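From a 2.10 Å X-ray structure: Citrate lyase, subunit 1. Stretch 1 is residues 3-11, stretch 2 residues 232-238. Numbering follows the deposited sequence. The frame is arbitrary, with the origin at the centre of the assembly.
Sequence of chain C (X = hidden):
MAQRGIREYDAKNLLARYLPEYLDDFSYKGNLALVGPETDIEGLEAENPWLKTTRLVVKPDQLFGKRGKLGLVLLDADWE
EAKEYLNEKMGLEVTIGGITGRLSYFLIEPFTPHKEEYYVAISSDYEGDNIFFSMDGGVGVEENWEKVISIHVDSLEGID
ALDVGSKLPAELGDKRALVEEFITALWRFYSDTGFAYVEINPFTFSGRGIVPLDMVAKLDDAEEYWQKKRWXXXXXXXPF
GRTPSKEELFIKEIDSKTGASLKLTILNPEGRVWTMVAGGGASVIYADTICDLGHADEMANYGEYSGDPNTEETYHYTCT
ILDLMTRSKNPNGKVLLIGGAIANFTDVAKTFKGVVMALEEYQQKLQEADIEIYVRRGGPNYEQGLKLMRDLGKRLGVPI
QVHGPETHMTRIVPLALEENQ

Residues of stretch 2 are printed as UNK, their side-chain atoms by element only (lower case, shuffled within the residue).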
# COMPACT_ATOMS: atom_id res chain seq x y z
N GLN C 3 9.34 -51.53 32.96
CA GLN C 3 10.63 -51.95 33.47
C GLN C 3 11.23 -52.95 32.47
O GLN C 3 10.58 -53.93 32.15
CB GLN C 3 10.50 -52.52 34.89
CG GLN C 3 9.83 -51.52 35.84
CD GLN C 3 9.87 -51.94 37.29
OE1 GLN C 3 9.86 -53.13 37.63
NE2 GLN C 3 9.87 -50.95 38.17
N ARG C 4 12.39 -52.61 31.90
CA ARG C 4 13.03 -53.45 30.88
C ARG C 4 14.39 -53.94 31.33
O ARG C 4 15.23 -53.14 31.72
CB ARG C 4 13.13 -52.72 29.52
CG ARG C 4 11.79 -52.25 28.93
CD ARG C 4 11.36 -53.14 27.81
NE ARG C 4 11.63 -52.55 26.50
CZ ARG C 4 12.12 -53.23 25.46
NH1 ARG C 4 12.43 -54.52 25.58
NH2 ARG C 4 12.31 -52.62 24.29
N GLY C 5 14.58 -55.25 31.27
CA GLY C 5 15.82 -55.92 31.66
C GLY C 5 16.96 -55.64 30.70
O GLY C 5 16.73 -55.43 29.51
N ILE C 6 18.19 -55.58 31.22
CA ILE C 6 19.36 -55.29 30.39
C ILE C 6 20.42 -56.37 30.58
O ILE C 6 20.47 -57.00 31.64
CB ILE C 6 19.93 -53.84 30.55
CG1 ILE C 6 20.29 -53.50 32.02
CG2 ILE C 6 18.94 -52.81 29.98
CD1 ILE C 6 21.25 -52.33 32.16
N ARG C 7 21.26 -56.57 29.57
CA ARG C 7 22.35 -57.54 29.63
C ARG C 7 23.32 -57.14 30.72
O ARG C 7 23.54 -55.95 30.97
CB ARG C 7 23.11 -57.65 28.30
CG ARG C 7 22.26 -58.19 27.17
CD ARG C 7 23.08 -58.76 26.03
NE ARG C 7 22.31 -58.71 24.79
CZ ARG C 7 21.36 -59.58 24.45
NH1 ARG C 7 20.69 -59.44 23.31
NH2 ARG C 7 21.05 -60.58 25.27
N GLU C 8 23.89 -58.17 31.38
CA GLU C 8 24.92 -58.06 32.42
C GLU C 8 26.06 -57.20 31.84
O GLU C 8 26.59 -56.34 32.55
CB GLU C 8 25.42 -59.46 32.78
CG GLU C 8 26.19 -59.56 34.08
CD GLU C 8 26.63 -60.97 34.46
OE1 GLU C 8 25.89 -61.94 34.17
OE2 GLU C 8 27.72 -61.09 35.06
N TYR C 9 26.39 -57.39 30.54
CA TYR C 9 27.40 -56.65 29.78
C TYR C 9 27.13 -55.14 29.87
O TYR C 9 28.03 -54.39 30.25
CB TYR C 9 27.42 -57.13 28.31
CG TYR C 9 28.28 -56.29 27.39
CD1 TYR C 9 29.67 -56.31 27.49
CD2 TYR C 9 27.70 -55.46 26.43
CE1 TYR C 9 30.47 -55.54 26.64
CE2 TYR C 9 28.49 -54.65 25.61
CZ TYR C 9 29.87 -54.71 25.71
OH TYR C 9 30.68 -53.94 24.90
N ASP C 10 25.88 -54.73 29.60
CA ASP C 10 25.41 -53.35 29.62
C ASP C 10 25.38 -52.75 31.03
O ASP C 10 25.83 -51.61 31.22
CB ASP C 10 24.04 -53.27 28.94
CG ASP C 10 24.03 -53.68 27.47
OD1 ASP C 10 24.99 -53.33 26.74
OD2 ASP C 10 23.02 -54.30 27.03
N ALA C 11 24.89 -53.52 32.03
CA ALA C 11 24.79 -53.10 33.43
C ALA C 11 26.19 -52.85 34.05
O ALA C 11 26.41 -51.82 34.70
CB ALA C 11 24.02 -54.14 34.23
N UNK C 232 23.68 -44.41 25.94
CA UNK C 232 24.20 -44.31 24.57
C UNK C 232 24.67 -45.63 23.93
O UNK C 232 24.31 -45.92 22.78
o UNK C 232 26.42 -43.67 25.30
c UNK C 232 25.32 -43.28 24.49
N UNK C 233 25.43 -46.43 24.69
CA UNK C 233 26.02 -47.71 24.27
C UNK C 233 25.13 -48.94 24.48
O UNK C 233 25.60 -50.06 24.27
c UNK C 233 28.56 -47.28 24.25
c UNK C 233 27.38 -47.91 24.98
c UNK C 233 29.07 -45.98 24.84
o UNK C 233 28.94 -44.92 24.17
o UNK C 233 29.67 -46.02 25.94
N UNK C 234 23.86 -48.77 24.87
CA UNK C 234 23.03 -49.97 25.08
C UNK C 234 21.71 -49.99 24.30
O UNK C 234 21.17 -48.95 23.90
c UNK C 234 22.16 -48.99 28.64
c UNK C 234 20.46 -50.33 27.52
c UNK C 234 22.78 -50.26 26.58
c UNK C 234 21.68 -49.47 27.30
N UNK C 235 21.19 -51.22 24.12
CA UNK C 235 19.92 -51.53 23.48
C UNK C 235 19.22 -52.60 24.33
O UNK C 235 19.89 -53.47 24.88
c UNK C 235 20.16 -52.06 22.07
N UNK C 236 17.88 -52.49 24.48
CA UNK C 236 17.12 -53.47 25.27
C UNK C 236 17.02 -54.83 24.57
O UNK C 236 16.60 -54.90 23.41
c UNK C 236 15.65 -49.47 28.25
c UNK C 236 16.24 -50.63 28.68
c UNK C 236 15.72 -51.71 26.57
c UNK C 236 15.11 -50.54 26.16
c UNK C 236 15.73 -52.93 25.68
c UNK C 236 16.25 -51.76 27.86
c UNK C 236 15.07 -49.42 26.99
N UNK C 237 17.43 -55.92 25.24
CA UNK C 237 17.35 -57.24 24.59
C UNK C 237 15.95 -57.85 24.67
O UNK C 237 15.16 -57.48 25.53
c UNK C 237 18.35 -58.07 25.39
c UNK C 237 18.34 -57.47 26.76
c UNK C 237 17.99 -56.02 26.61
N UNK C 238 15.67 -58.82 23.78
CA UNK C 238 14.40 -59.55 23.81
C UNK C 238 14.52 -60.63 24.90
O UNK C 238 15.63 -61.11 25.14
o UNK C 238 11.95 -57.91 22.27
c UNK C 238 12.30 -58.67 21.34
c UNK C 238 13.72 -59.21 21.34
o UNK C 238 11.55 -58.96 20.38
c UNK C 238 14.09 -60.20 22.44

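Position 232 carries two side-chain atoms, one carbon and then one oxygen; its side-chain oxygen stays 9.9 Å from Asp10 OD1, so it makes no contact with stretch 1. A carbon bearing a single hydroxyl oxygen identifies Ser232, whose hydroxyl is hydrogen-bonded elsewhere in the structure.

Position 233 has three carbons in a row, the third carrying two oxygens: a carboxylate two methylenes from CA. Its side chain leads away, and the nearest approach is made by the backbone, with O of 233 lying 4.1 Å from OD1 of Asp10. The residue is Glu233.

Position 234 holds four carbons and no heteroatom. Its CA-to-CB bond points toward stretch 1, placing CB of 234 3.7 Å from CG of Asp10. The chain forks at the second carbon rather than at CB, which separates leucine from isoleucine, so this is Leu234. Its CD1 lies 3.8 Å from CG2 of Ile6.

Position 235 has one carbon, pointing away from stretch 1. What faces Asp10 is again backbone: O of 235 lies 3.9 Å from Asp10 OD2; both are acceptors, and no hydrogen bond joins them. The single carbon makes this Ala235.

Position 236 shows one carbon followed by a six-membered all-carbon ring. CB of Arg4 sits 3.9 Å from the centroid of the 236 ring and 21° off the ring normal, a CH-pi contact over the face. At the ring edge, a carbon of the 236 ring lies 3.6 Å from Ile6 CG2. With no hydroxyl oxygen on the ring, it is Phe236 rather than tyrosine, and that edge atom is CD1. The arginine folds back over the same residue, its CZ 3.6 Å from Phe236 CB, which lies over one guanidinium face.

Position 237 has three carbons closing a ring onto the backbone N. The carbon of 237 bonded to N lies 3.2 Å from Gly5 O, and CB of 237 packs over one face of the Arg7 guanidinium, 3.4 Å from Arg7 NH1. The closed ring is the signature of Pro237. Lacking an N-H, this residue cannot donate a backbone hydrogen bond to the Gly5 carbonyl.

Position 238 repeats the pattern of three carbons with two oxygens on the third. Its CB points away, and although the end of the side chain comes nearer, one carboxylate oxygen of 238 stops 4.8 Å from Arg4 NH1, and no contact is made. This is Glu238.

The contact buries 498 Å² in total without a hydrogen bond across it, so it rests on packing. Leu234, Phe236 and Pro237 all point toward stretch 1, whereas Ala235 points away. Ile6 touches all three, and the flat guanidinium groups of Arg4 and Arg7 supply broad faces against Phe236 and Pro237.

Stretch 2, residues 232-238: SELAFPE
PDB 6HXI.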